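Local coordinates for hypothetical protein (Parabacteroides merdae, PDB 4OO3) that is of unknown function but is probably an oxidoreductase that binds a nicotinamide adenine dinucleotide cofactor through its Rossmann-fold domain, at residues 54-57 against 58-61; 101-104 against 105-108. All coordinates share one frame; numbering follows the deposited sequence.

Contact 1 of 2, residues 54-57 against 58-61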
ATOM      1  N   LYS A  54     -17.424 -15.047   4.989  1.00 37.37           N
ATOM      2  CA  LYS A  54     -18.525 -14.464   4.188  1.00 39.12           C
ATOM      3  C   LYS A  54     -18.064 -13.970   2.823  1.00 35.87           C
ATOM      4  O   LYS A  54     -18.726 -14.206   1.819  1.00 37.56           O
ATOM      5  CB  LYS A  54     -19.172 -13.284   4.910  1.00 43.79           C
ATOM      6  CG  LYS A  54     -20.189 -13.653   5.974  1.00 51.45           C
ATOM      7  CD  LYS A  54     -21.202 -12.527   6.140  1.00 59.14           C
ATOM      8  CE  LYS A  54     -21.933 -12.600   7.469  1.00 65.64           C
ATOM      9  NZ  LYS A  54     -21.097 -12.065   8.579  1.00 67.85           N
ATOM     10  N   ARG A  55     -16.934 -13.272   2.795  1.00 33.05           N
ATOM     11  CA  ARG A  55     -16.409 -12.719   1.554  1.00 32.40           C
ATOM     12  C   ARG A  55     -16.059 -13.816   0.570  1.00 32.47           C
ATOM     13  O   ARG A  55     -16.393 -13.724  -0.609  1.00 33.33           O
ATOM     14  CB  ARG A  55     -15.177 -11.865   1.824  1.00 33.41           C
ATOM     15  CG  ARG A  55     -15.485 -10.577   2.562  1.00 34.03           C
ATOM     16  CD  ARG A  55     -14.230  -9.934   3.110  1.00 33.75           C
ATOM     17  NE  ARG A  55     -14.585  -8.871   4.046  1.00 33.87           N
ATOM     18  CZ  ARG A  55     -14.060  -8.691   5.255  1.00 34.24           C
ATOM     19  NH1 ARG A  55     -13.087  -9.470   5.727  1.00 33.97           N
ATOM     20  NH2 ARG A  55     -14.504  -7.686   5.999  1.00 35.50           N
ATOM     21  N   ILE A  56     -15.399 -14.862   1.061  1.00 32.72           N
ATOM     22  CA  ILE A  56     -15.045 -16.006   0.216  1.00 32.85           C
ATOM     23  C   ILE A  56     -16.284 -16.674  -0.374  1.00 34.17           C
ATOM     24  O   ILE A  56     -16.299 -17.032  -1.551  1.00 34.35           O
ATOM     25  CB  ILE A  56     -14.271 -17.095   0.982  1.00 31.18           C
ATOM     26  CG1 ILE A  56     -12.977 -16.540   1.592  1.00 30.33           C
ATOM     27  CG2 ILE A  56     -13.967 -18.267   0.051  1.00 31.51           C
ATOM     28  CD1 ILE A  56     -11.996 -15.949   0.597  1.00 30.45           C
ATOM     29  N   GLN A  57     -17.307 -16.865   0.452  1.00 34.72           N
ATOM     30  CA  GLN A  57     -18.509 -17.544   0.004  1.00 37.66           C
ATOM     31  C   GLN A  57     -19.289 -16.676  -0.988  1.00 37.58           C
ATOM     32  O   GLN A  57     -19.952 -17.208  -1.884  1.00 38.95           O
ATOM     33  CB  GLN A  57     -19.384 -17.948   1.195  1.00 39.98           C
ATOM     34  CG  GLN A  57     -20.565 -18.843   0.833  1.00 45.72           C
ATOM     35  CD  GLN A  57     -20.151 -20.197   0.266  1.00 47.38           C
ATOM     36  OE1 GLN A  57     -18.987 -20.597   0.355  1.00 47.20           O
ATOM     37  NE2 GLN A  57     -21.108 -20.910  -0.315  1.00 47.94           N
ATOM     38  N   GLY A  58     -19.206 -15.352  -0.831  1.00 35.68           N
ATOM     39  CA  GLY A  58     -19.725 -14.417  -1.834  1.00 35.60           C
ATOM     40  C   GLY A  58     -19.060 -14.599  -3.193  1.00 35.76           C
ATOM     41  O   GLY A  58     -19.729 -14.575  -4.231  1.00 37.35           O
ATOM     42  N   PHE A  59     -17.743 -14.796  -3.193  1.00 33.40           N
ATOM     43  CA  PHE A  59     -17.031 -15.117  -4.429  1.00 33.59           C
ATOM     44  C   PHE A  59     -17.511 -16.449  -5.030  1.00 34.33           C
ATOM     45  O   PHE A  59     -17.625 -16.577  -6.245  1.00 34.93           O
ATOM     46  CB  PHE A  59     -15.509 -15.173  -4.209  1.00 32.50           C
ATOM     47  CG  PHE A  59     -14.904 -13.914  -3.622  1.00 32.07           C
ATOM     48  CD1 PHE A  59     -15.491 -12.659  -3.806  1.00 32.63           C
ATOM     49  CD2 PHE A  59     -13.711 -13.986  -2.913  1.00 30.50           C
ATOM     50  CE1 PHE A  59     -14.911 -11.518  -3.267  1.00 31.93           C
ATOM     51  CE2 PHE A  59     -13.127 -12.849  -2.381  1.00 30.06           C
ATOM     52  CZ  PHE A  59     -13.723 -11.614  -2.560  1.00 30.52           C
ATOM     53  N   ASN A  60     -17.785 -17.433  -4.178  1.00 35.25           N
ATOM     54  CA  ASN A  60     -18.234 -18.759  -4.632  1.00 35.70           C
ATOM     55  C   ASN A  60     -19.662 -18.777  -5.183  1.00 37.39           C
ATOM     56  O   ASN A  60     -20.019 -19.686  -5.920  1.00 38.96           O
ATOM     57  CB  ASN A  60     -18.165 -19.792  -3.491  1.00 34.83           C
ATOM     58  CG  ASN A  60     -16.751 -20.231  -3.151  1.00 34.65           C
ATOM     59  OD1 ASN A  60     -15.771 -19.849  -3.795  1.00 33.04           O
ATOM     60  ND2 ASN A  60     -16.645 -21.055  -2.115  1.00 35.67           N
ATOM     61  N   THR A  61     -20.477 -17.798  -4.805  1.00 38.42           N
ATOM     62  CA  THR A  61     -21.902 -17.784  -5.164  1.00 41.07           C
ATOM     63  C   THR A  61     -22.269 -16.659  -6.133  1.00 41.98           C
ATOM     64  O   THR A  61     -23.445 -16.457  -6.421  1.00 43.37           O
ATOM     65  CB  THR A  61     -22.778 -17.622  -3.904  1.00 41.35           C
ATOM     66  OG1 THR A  61     -22.330 -16.481  -3.159  1.00 41.82           O
ATOM     67  CG2 THR A  61     -22.680 -18.854  -3.031  1.00 41.01           C
TER

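Contact 2 of 2, residues 101-104 against 105-108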
ATOM      1  N   LYS A 101       1.265  -9.111  13.315  1.00 34.03           N
ATOM      2  CA  LYS A 101       1.667  -9.581  11.988  1.00 32.71           C
ATOM      3  C   LYS A 101       3.110 -10.058  11.886  1.00 32.56           C
ATOM      4  O   LYS A 101       3.372 -11.115  11.319  1.00 31.26           O
ATOM      5  CB  LYS A 101       1.445  -8.477  10.960  1.00 32.13           C
ATOM      6  CG  LYS A 101       1.822  -8.854   9.536  1.00 34.21           C
ATOM      7  CD  LYS A 101       1.814  -7.635   8.622  1.00 34.54           C
ATOM      8  CE  LYS A 101       0.414  -7.139   8.319  1.00 34.40           C
ATOM      9  NZ  LYS A 101      -0.305  -8.043   7.382  1.00 39.66           N
ATOM     10  N   THR A 102       4.046  -9.268  12.397  1.00 30.59           N
ATOM     11  CA  THR A 102       5.459  -9.533  12.149  1.00 30.81           C
ATOM     12  C   THR A 102       5.898 -10.850  12.807  1.00 32.77           C
ATOM     13  O   THR A 102       6.631 -11.645  12.204  1.00 31.57           O
ATOM     14  CB  THR A 102       6.350  -8.349  12.598  1.00 31.13           C
ATOM     15  OG1 THR A 102       5.698  -7.106  12.289  1.00 30.19           O
ATOM     16  CG2 THR A 102       7.694  -8.394  11.886  1.00 31.25           C
ATOM     17  N   GLU A 103       5.419 -11.096  14.025  1.00 35.56           N
ATOM     18  CA  GLU A 103       5.694 -12.364  14.712  1.00 38.00           C
ATOM     19  C   GLU A 103       5.109 -13.543  13.929  1.00 34.36           C
ATOM     20  O   GLU A 103       5.797 -14.536  13.711  1.00 37.62           O
ATOM     21  CB  GLU A 103       5.157 -12.332  16.148  1.00 41.89           C
ATOM     22  CG  GLU A 103       5.538 -13.531  17.010  1.00 48.94           C
ATOM     23  CD  GLU A 103       7.043 -13.774  17.099  1.00 53.35           C
ATOM     24  OE1 GLU A 103       7.824 -12.795  17.165  1.00 55.00           O
ATOM     25  OE2 GLU A 103       7.442 -14.959  17.113  1.00 48.82           O
ATOM     26  N   TYR A 104       3.857 -13.426  13.492  1.00 31.07           N
ATOM     27  CA  TYR A 104       3.255 -14.423  12.611  1.00 29.97           C
ATOM     28  C   TYR A 104       4.155 -14.713  11.418  1.00 29.50           C
ATOM     29  O   TYR A 104       4.409 -15.865  11.078  1.00 29.05           O
ATOM     30  CB  TYR A 104       1.926 -13.927  12.029  1.00 32.03           C
ATOM     31  CG  TYR A 104       0.730 -13.827  12.950  1.00 31.03           C
ATOM     32  CD1 TYR A 104       0.698 -14.445  14.201  1.00 31.12           C
ATOM     33  CD2 TYR A 104      -0.406 -13.143  12.527  1.00 30.88           C
ATOM     34  CE1 TYR A 104      -0.429 -14.357  15.004  1.00 31.41           C
ATOM     35  CE2 TYR A 104      -1.527 -13.047  13.322  1.00 30.93           C
ATOM     36  CZ  TYR A 104      -1.535 -13.656  14.556  1.00 32.27           C
ATOM     37  OH  TYR A 104      -2.667 -13.544  15.328  1.00 35.33           O
ATOM     38  N   ILE A 105       4.603 -13.650  10.757  1.00 29.35           N
ATOM     39  CA  ILE A 105       5.438 -13.781   9.568  1.00 29.47           C
ATOM     40  C   ILE A 105       6.724 -14.543   9.864  1.00 29.63           C
ATOM     41  O   ILE A 105       7.100 -15.434   9.112  1.00 31.17           O
ATOM     42  CB  ILE A 105       5.751 -12.403   8.935  1.00 28.73           C
ATOM     43  CG1 ILE A 105       4.488 -11.838   8.268  1.00 29.32           C
ATOM     44  CG2 ILE A 105       6.871 -12.516   7.906  1.00 28.47           C
ATOM     45  CD1 ILE A 105       4.618 -10.420   7.741  1.00 30.44           C
ATOM     46  N   LYS A 106       7.400 -14.194  10.951  1.00 31.46           N
ATOM     47  CA  LYS A 106       8.654 -14.858  11.298  1.00 34.07           C
ATOM     48  C   LYS A 106       8.477 -16.377  11.478  1.00 32.37           C
ATOM     49  O   LYS A 106       9.218 -17.173  10.898  1.00 32.35           O
ATOM     50  CB  LYS A 106       9.259 -14.247  12.570  1.00 39.05           C
ATOM     51  CG  LYS A 106      10.730 -14.582  12.742  1.00 42.92           C
ATOM     52  CD  LYS A 106      11.156 -14.571  14.196  1.00 53.27           C
ATOM     53  CE  LYS A 106      10.695 -15.820  14.931  1.00 60.08           C
ATOM     54  NZ  LYS A 106      11.549 -16.084  16.124  1.00 60.83           N
ATOM     55  N   LYS A 107       7.482 -16.772  12.265  1.00 31.99           N
ATOM     56  CA  LYS A 107       7.276 -18.188  12.581  1.00 32.79           C
ATOM     57  C   LYS A 107       6.867 -18.988  11.359  1.00 32.44           C
ATOM     58  O   LYS A 107       7.200 -20.170  11.239  1.00 32.14           O
ATOM     59  CB  LYS A 107       6.229 -18.356  13.675  1.00 33.11           C
ATOM     60  CG  LYS A 107       6.595 -17.642  14.965  1.00 34.60           C
ATOM     61  CD  LYS A 107       5.956 -18.303  16.167  1.00 35.83           C
ATOM     62  CE  LYS A 107       6.729 -19.550  16.557  1.00 37.09           C
ATOM     63  NZ  LYS A 107       6.034 -20.289  17.635  1.00 40.06           N
ATOM     64  N   THR A 108       6.149 -18.338  10.449  1.00 31.27           N
ATOM     65  CA  THR A 108       5.727 -18.982   9.217  1.00 29.81           C
ATOM     66  C   THR A 108       6.921 -19.252   8.301  1.00 30.95           C
ATOM     67  O   THR A 108       7.027 -20.326   7.718  1.00 33.95           O
ATOM     68  CB  THR A 108       4.673 -18.133   8.491  1.00 27.06           C
ATOM     69  OG1 THR A 108       3.549 -17.935   9.357  1.00 26.15           O
ATOM     70  CG2 THR A 108       4.209 -18.819   7.241  1.00 26.90           C
TER

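Contact 1 of 2, residues 54-57 against 58-61
F59 lays its ring under the carbonyl of R55: the oxygen R55 O sits 3.3 Å above the ring plane, over its centre. That same oxygen takes the amide of F59 in the i to i+4 bond, F59 N to R55 O at 3.1 Å, so backbone and ring converge on one atom. The ring is brought there by CG standing anti to the carbonyl carbon, which folds it back along the preceding turn of helix 47-61. On this buried flank I56 CD1 reaches F59 CD2 at 4.4 Å, a light apolar touch, while A25 of helix 22-26 packs against both I56 and F59; this is the flank of helix 47-61 that meets helix 22-26. The helix itself belongs to the beta-alpha-beta unit between strands 38-43 and 70-75 of the Rossmann domain.

The other flank, at Q57 and T61, is looser and looks to solvent. Q57 bends at chi2 and crosses N60 at about a right angle, the two amide planes 80° apart. The bond between them, N60 ND2 to Q57 OE1 at 3.4 Å, is weak. N60 has firmer partners elsewhere: its OD1 bonds T67 OG1 and its ND2 bonds W69 O, tying this turn to the chain leading into strand 70-75. At T61, the hydroxyl OG1 donates to Q57 O at 2.8 Å; with OG1 held between the backbone N and the carbonyl carbon (chi1 52°), it turns back onto the helix. The amide of T61 makes only a weak bond to the same oxygen, with an N-H...O angle of 121°. The threonine hydroxyl therefore probably makes up for the weak backbone bond, keeping Q57 O satisfied where the regular helical pattern weakens.

Contact 2 of 2, residues 101-104 against 105-108
Helical bonds run unbroken from K101 to T108, with I105 N to K101 O and K106 N to T102 O both at 2.9 Å and K107 N to E103 O nearly straight at 170°. This is the middle of helix 98-110, which crosses between parallel strands 91-94 and 114-117 in a beta-alpha-beta unit of the Rossmann fold. Facing the sheet, K101 and I105 lie side by side and point the same way, the aliphatic K101 CG resting 3.7 Å from I105 CD1. With CG anti to the backbone N (chi1 -180°), the lysine runs along the isoleucine before bending twice to carry NZ to Q94 OE1 and S117 OG. I105 itself packs on V115 and S117 of strand 114-117.

The flank toward helices 79-86 and 125-140, partly open to solvent, carries more charge. E103 brings its carboxylate across the aliphatic part of K107, OE2 lying 3.5 Å from K107 CG. K106 NZ, 4.4 Å from E103 OE2, is too far for a salt bridge, though the opposite charges probably still attract weakly. Y104 turns its hydroxyl away from these lysines, to Y79 OH and D18 OD2.

At T108 the side chain touches M83 of helix 79-86 and M92 and V115 of the sheet. Both T108 N, at 3.1 Å, and T108 OG1, at 2.8 Å, donate to Y104 O. A valine here would probably leave that carbonyl with the backbone amide alone of these two donors, and less fully satisfied. The two come from opposite faces of the carbonyl plane, T108 OG1 lying 37° out of it.

Contacts 1 and 2 lie on different crossover helices of the same Rossmann domain, 47-61 and 98-110, with their centres 27 Å apart and their nearest atoms about 13 Å apart. Contact 2 is the buried one, set in mid-helix against the sheet, with side chains touching helices 79-86 and 125-140. Contact 1 is partly buried, toward the C-terminal end of its helix, with three of its eight residues exposed. Both use a threonine hydroxyl on a carbonyl four residues back. In 54-61 it accompanies a weakening backbone bond, whereas in 101-108 it supplements a sound one. Aromatic and amide groups dominate the former, aliphatic lysine stems and nearby charges the latter.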